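Local structure of 4-hydroxybutyrate CoA-transferase (Porphyromonas gingivalis, 3EH7) at residues E29-C43 with D116-S128. The protein probably transfers coenzyme A from an acyl-CoA thioester to a carboxylate, with acetate and 4-hydroxybutyrate as likely acids. Numbering follows the deposited sequence.
Sequences ERVALSHAAGVPQSC and DILHIDVAIVQLS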
loop_
_atom_site.group_PDB
_atom_site.type_symbol
_atom_site.label_atom_id
_atom_site.label_comp_id
_atom_site.label_asym_id
_atom_site.label_seq_id
_atom_site.Cartn_x
_atom_site.Cartn_y
_atom_site.Cartn_z
ATOM N N GLU A 29 -5.569 12.945 29.310
ATOM C CA GLU A 29 -4.288 12.466 28.775
ATOM C C GLU A 29 -4.488 11.173 27.986
ATOM O O GLU A 29 -5.489 10.472 28.164
ATOM C CB GLU A 29 -3.253 12.287 29.895
ATOM C CG GLU A 29 -2.632 13.631 30.375
ATOM C CD GLU A 29 -1.561 13.452 31.425
ATOM O OE1 GLU A 29 -1.497 12.353 32.037
ATOM O OE2 GLU A 29 -0.774 14.408 31.659
ATOM N N ARG A 30 -3.584 10.895 27.061
ATOM C CA ARG A 30 -3.578 9.612 26.370
ATOM C C ARG A 30 -2.507 8.716 26.989
ATOM O O ARG A 30 -1.351 9.115 27.129
ATOM C CB ARG A 30 -3.330 9.766 24.879
ATOM C CG ARG A 30 -3.574 8.476 24.137
ATOM C CD ARG A 30 -3.154 8.508 22.686
ATOM N NE ARG A 30 -4.215 8.962 21.791
ATOM C CZ ARG A 30 -4.381 10.221 21.408
ATOM N NH1 ARG A 30 -3.577 11.183 21.864
ATOM N NH2 ARG A 30 -5.372 10.534 20.589
ATOM N N VAL A 31 -2.907 7.504 27.357
ATOM C CA VAL A 31 -2.038 6.566 28.061
ATOM C C VAL A 31 -1.853 5.376 27.157
ATOM O O VAL A 31 -2.839 4.791 26.732
ATOM C CB VAL A 31 -2.702 6.085 29.365
ATOM C CG1 VAL A 31 -1.782 5.147 30.124
ATOM C CG2 VAL A 31 -3.109 7.263 30.215
ATOM N N ALA A 32 -0.599 5.050 26.831
ATOM C CA ALA A 32 -0.277 3.874 26.030
ATOM C C ALA A 32 0.139 2.756 26.983
ATOM O O ALA A 32 0.791 3.017 27.994
ATOM C CB ALA A 32 0.838 4.185 25.064
ATOM N N LEU A 33 -0.271 1.530 26.687
ATOM C CA LEU A 33 0.048 0.367 27.521
ATOM C C LEU A 33 0.822 -0.585 26.694
ATOM O O LEU A 33 0.581 -0.658 25.506
ATOM C CB LEU A 33 -1.219 -0.362 27.971
ATOM C CG LEU A 33 -2.244 0.384 28.828
ATOM C CD1 LEU A 33 -3.375 -0.559 29.160
ATOM C CD2 LEU A 33 -1.608 0.916 30.081
ATOM N N SER A 34 1.718 -1.345 27.320
ATOM C CA SER A 34 2.344 -2.472 26.626
ATOM C C SER A 34 1.296 -3.335 25.942
ATOM O O SER A 34 0.229 -3.605 26.500
ATOM C CB SER A 34 3.168 -3.359 27.574
ATOM O OG SER A 34 4.347 -2.751 28.026
ATOM N N HIS A 35 1.621 -3.762 24.731
ATOM C CA HIS A 35 0.709 -4.488 23.861
ATOM C C HIS A 35 0.466 -5.929 24.301
ATOM O O HIS A 35 1.352 -6.583 24.836
ATOM C CB HIS A 35 1.272 -4.489 22.425
ATOM C CG HIS A 35 0.370 -5.116 21.414
ATOM N ND1 HIS A 35 -0.974 -4.821 21.342
ATOM C CD2 HIS A 35 0.623 -5.974 20.395
ATOM C CE1 HIS A 35 -1.519 -5.500 20.345
ATOM N NE2 HIS A 35 -0.575 -6.221 19.763
ATOM N N ALA A 36 -0.756 -6.407 24.047
ATOM C CA ALA A 36 -1.114 -7.831 24.093
ATOM C C ALA A 36 -0.714 -8.520 25.402
ATOM O O ALA A 36 -1.233 -8.161 26.474
ATOM C CB ALA A 36 -0.574 -8.592 22.820
ATOM N N ALA A 37 0.162 -9.518 25.334
ATOM C CA ALA A 37 0.428 -10.381 26.503
ATOM C C ALA A 37 1.189 -9.646 27.596
ATOM O O ALA A 37 1.177 -10.081 28.759
ATOM C CB ALA A 37 1.188 -11.657 26.102
ATOM N N GLY A 38 1.815 -8.531 27.232
ATOM C CA GLY A 38 2.603 -7.756 28.165
ATOM C C GLY A 38 1.859 -6.609 28.782
ATOM O O GLY A 38 2.458 -5.707 29.302
ATOM N N VAL A 39 0.543 -6.622 28.693
ATOM C CA VAL A 39 -0.258 -5.567 29.311
ATOM C C VAL A 39 0.133 -5.515 30.796
ATOM O O VAL A 39 0.221 -6.546 31.446
ATOM C CB VAL A 39 -1.783 -5.834 29.132
ATOM C CG1 VAL A 39 -2.560 -5.361 30.335
ATOM C CG2 VAL A 39 -2.320 -5.160 27.861
ATOM N N PRO A 40 0.417 -4.323 31.318
ATOM C CA PRO A 40 0.854 -4.218 32.710
ATOM C C PRO A 40 -0.313 -4.415 33.703
ATOM O O PRO A 40 -0.974 -3.459 34.080
ATOM C CB PRO A 40 1.407 -2.788 32.775
ATOM C CG PRO A 40 0.602 -2.057 31.771
ATOM C CD PRO A 40 0.417 -3.012 30.645
ATOM N N GLN A 41 -0.521 -5.650 34.140
ATOM C CA GLN A 41 -1.720 -6.008 34.889
ATOM C C GLN A 41 -1.920 -5.252 36.200
ATOM O O GLN A 41 -3.059 -4.894 36.507
ATOM C CB GLN A 41 -1.775 -7.523 35.143
ATOM C CG GLN A 41 -1.857 -8.329 33.874
ATOM C CD GLN A 41 -1.687 -9.811 34.108
ATOM O OE1 GLN A 41 -2.117 -10.343 35.149
ATOM N NE2 GLN A 41 -1.042 -10.494 33.147
ATOM N N SER A 42 -0.857 -5.016 36.979
ATOM C CA SER A 42 -1.005 -4.292 38.264
ATOM C C SER A 42 -1.457 -2.849 38.082
ATOM O O SER A 42 -2.328 -2.356 38.819
ATOM C CB SER A 42 0.287 -4.275 39.076
ATOM O OG SER A 42 0.730 -5.585 39.292
ATOM N N CYS A 43 -0.882 -2.166 37.104
ATOM C CA CYS A 43 -1.267 -0.775 36.858
ATOM C C CYS A 43 -2.657 -0.687 36.267
ATOM O O CYS A 43 -3.396 0.231 36.587
ATOM C CB CYS A 43 -0.260 -0.053 35.978
ATOM S SG CYS A 43 1.308 0.250 36.843
ATOM N N ASP A 116 4.911 13.501 17.418
ATOM C CA ASP A 116 3.734 14.008 18.118
ATOM C C ASP A 116 2.455 14.086 17.286
ATOM O O ASP A 116 1.495 14.742 17.685
ATOM C CB ASP A 116 4.035 15.378 18.729
ATOM C CG ASP A 116 4.287 15.318 20.215
ATOM O OD1 ASP A 116 4.436 14.219 20.795
ATOM O OD2 ASP A 116 4.345 16.409 20.817
ATOM N N ILE A 117 2.403 13.388 16.160
ATOM C CA ILE A 117 1.149 13.256 15.425
ATOM C C ILE A 117 0.163 12.351 16.198
ATOM O O ILE A 117 -1.034 12.607 16.195
ATOM C CB ILE A 117 1.364 12.736 14.005
ATOM C CG1 ILE A 117 2.222 13.704 13.187
ATOM C CG2 ILE A 117 0.031 12.504 13.306
ATOM C CD1 ILE A 117 2.924 13.010 12.063
ATOM N N LEU A 118 0.670 11.307 16.857
ATOM C CA LEU A 118 -0.099 10.541 17.846
ATOM C C LEU A 118 0.585 10.768 19.164
ATOM O O LEU A 118 1.626 10.156 19.436
ATOM C CB LEU A 118 -0.127 9.043 17.500
ATOM C CG LEU A 118 -0.714 8.050 18.513
ATOM C CD1 LEU A 118 -2.180 8.242 18.739
ATOM C CD2 LEU A 118 -0.480 6.646 18.004
ATOM N N HIS A 119 0.024 11.670 19.968
ATOM C CA HIS A 119 0.668 12.119 21.177
ATOM C C HIS A 119 0.328 11.186 22.327
ATOM O O HIS A 119 -0.846 10.877 22.571
ATOM C CB HIS A 119 0.231 13.558 21.510
ATOM C CG HIS A 119 0.760 14.068 22.813
ATOM N ND1 HIS A 119 1.994 14.674 22.930
ATOM C CD2 HIS A 119 0.234 14.044 24.063
ATOM C CE1 HIS A 119 2.204 15.003 24.196
ATOM N NE2 HIS A 119 1.150 14.635 24.903
ATOM N N ILE A 120 1.355 10.776 23.060
ATOM C CA ILE A 120 1.186 9.912 24.207
ATOM C C ILE A 120 1.710 10.644 25.440
ATOM O O ILE A 120 2.899 10.961 25.530
ATOM C CB ILE A 120 1.937 8.593 24.005
ATOM C CG1 ILE A 120 1.177 7.730 23.005
ATOM C CG2 ILE A 120 2.120 7.873 25.337
ATOM C CD1 ILE A 120 2.030 6.711 22.367
ATOM N N ASP A 121 0.833 10.898 26.400
ATOM C CA ASP A 121 1.252 11.601 27.570
ATOM C C ASP A 121 1.923 10.663 28.575
ATOM O O ASP A 121 2.832 11.081 29.299
ATOM C CB ASP A 121 0.050 12.273 28.218
ATOM C CG ASP A 121 -0.612 13.306 27.304
ATOM O OD1 ASP A 121 -0.142 14.456 27.272
ATOM O OD2 ASP A 121 -1.594 12.961 26.626
ATOM N N VAL A 122 1.446 9.420 28.639
ATOM C CA VAL A 122 1.882 8.446 29.626
ATOM C C VAL A 122 2.066 7.085 28.956
ATOM O O VAL A 122 1.211 6.655 28.182
ATOM C CB VAL A 122 0.876 8.331 30.761
ATOM C CG1 VAL A 122 1.341 7.312 31.801
ATOM C CG2 VAL A 122 0.693 9.671 31.419
ATOM N N ALA A 123 3.205 6.445 29.214
ATOM C CA ALA A 123 3.467 5.082 28.759
ATOM C C ALA A 123 3.557 4.227 30.007
ATOM O O ALA A 123 4.375 4.503 30.896
ATOM C CB ALA A 123 4.783 5.000 27.975
ATOM N N ILE A 124 2.698 3.219 30.105
ATOM C CA ILE A 124 2.823 2.235 31.175
ATOM C C ILE A 124 3.312 0.963 30.490
ATOM O O ILE A 124 2.549 0.303 29.777
ATOM C CB ILE A 124 1.522 1.995 31.946
ATOM C CG1 ILE A 124 0.860 3.304 32.345
ATOM C CG2 ILE A 124 1.812 1.245 33.234
ATOM C CD1 ILE A 124 -0.425 3.117 33.163
ATOM N N VAL A 125 4.591 0.646 30.692
ATOM C CA VAL A 125 5.164 -0.518 30.070
ATOM C C VAL A 125 5.591 -1.574 31.092
ATOM O O VAL A 125 6.198 -1.254 32.110
ATOM C CB VAL A 125 6.316 -0.138 29.099
ATOM C CG1 VAL A 125 5.730 0.631 27.911
ATOM C CG2 VAL A 125 7.445 0.634 29.802
ATOM N N GLN A 126 5.279 -2.833 30.785
ATOM C CA GLN A 126 5.783 -3.950 31.549
ATOM C C GLN A 126 7.205 -4.345 31.091
ATOM O O GLN A 126 7.487 -4.425 29.902
ATOM C CB GLN A 126 4.827 -5.133 31.498
ATOM C CG GLN A 126 5.230 -6.190 32.480
ATOM C CD GLN A 126 4.443 -7.466 32.395
ATOM O OE1 GLN A 126 4.808 -8.437 33.047
ATOM N NE2 GLN A 126 3.349 -7.476 31.621
ATOM N N LEU A 127 8.085 -4.569 32.066
ATOM C CA LEU A 127 9.496 -4.829 31.808
ATOM C C LEU A 127 10.031 -5.998 32.621
ATOM O O LEU A 127 9.487 -6.359 33.671
ATOM C CB LEU A 127 10.324 -3.582 32.131
ATOM C CG LEU A 127 9.966 -2.232 31.490
ATOM C CD1 LEU A 127 10.660 -1.099 32.273
ATOM C CD2 LEU A 127 10.332 -2.173 29.996
ATOM N N SER A 128 11.126 -6.568 32.138
ATOM C CA SER A 128 11.870 -7.550 32.891
ATOM C C SER A 128 12.703 -6.837 33.922
ATOM O O SER A 128 12.892 -5.624 33.862
ATOM C CB SER A 128 12.803 -8.349 31.986
ATOM O OG SER A 128 13.909 -7.542 31.588
HETATM O O HOH W 1 2.250 13.311 31.268
HETATM O O HOH W 2 1.722 14.995 29.584
HETATM O O HOH W 3 6.521 -3.730 27.136
HETATM O O HOH W 4 0.750 -9.290 31.280
#
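Ala-32 bonds by both backbone polar groups to strand 122-127: its N donates to Val-122 O (2.8 Å), and its O accepts from Ile-124 N at a nearly straight 171°. The bridges Val-31/Val-122, Ala-32/Ala-123 and Leu-33/Ile-124 fix a parallel register, and the axes of the two strands are inclined by 20°. At the start of the pairing, Arg-30 O takes both Asp-121 N and Val-122 N, while Arg-30 N donates to Asp-121 OD2 (2.9 Å) on the anti side of the carboxylate. Past the last bridge a side chain replaces the backbone acceptor: Gln-126 N donates to Ser-34 OG (2.9 Å).

Two longer polar side chains also cross. The extended Gln-126, its CG anti to the backbone N, brings NE2 above the carbonyl plane of Gly-38, 3.0 Å from its O; its OE1 bonds to Asn-160. Arg-30 bends at chi3, so that NH1 meets His-119 O (2.8 Å) while Leu-118 CD1 lies over one guanidinium face; NH2 forms a salt bridge to Glu-58. The carboxylates of Glu-29 and Asp-121 stack with planes 5° apart, and the salt bridge from Glu-29 to Lys-26 probably eases their repulsion.

Among apolar groups, Ile-124 sends CD1 to Val-31 CG1 (3.9 Å) and CG2 to Cys-43 CB (3.7 Å), against the first turn of helix 41-49. On the other face, Ala-32 CB rests against Ile-120.

Neighbouring parallel strands, one leading through a loop into a helix that packs on the sheet, are characteristic of the Rossmann-like alpha/beta N-terminal domain of this family.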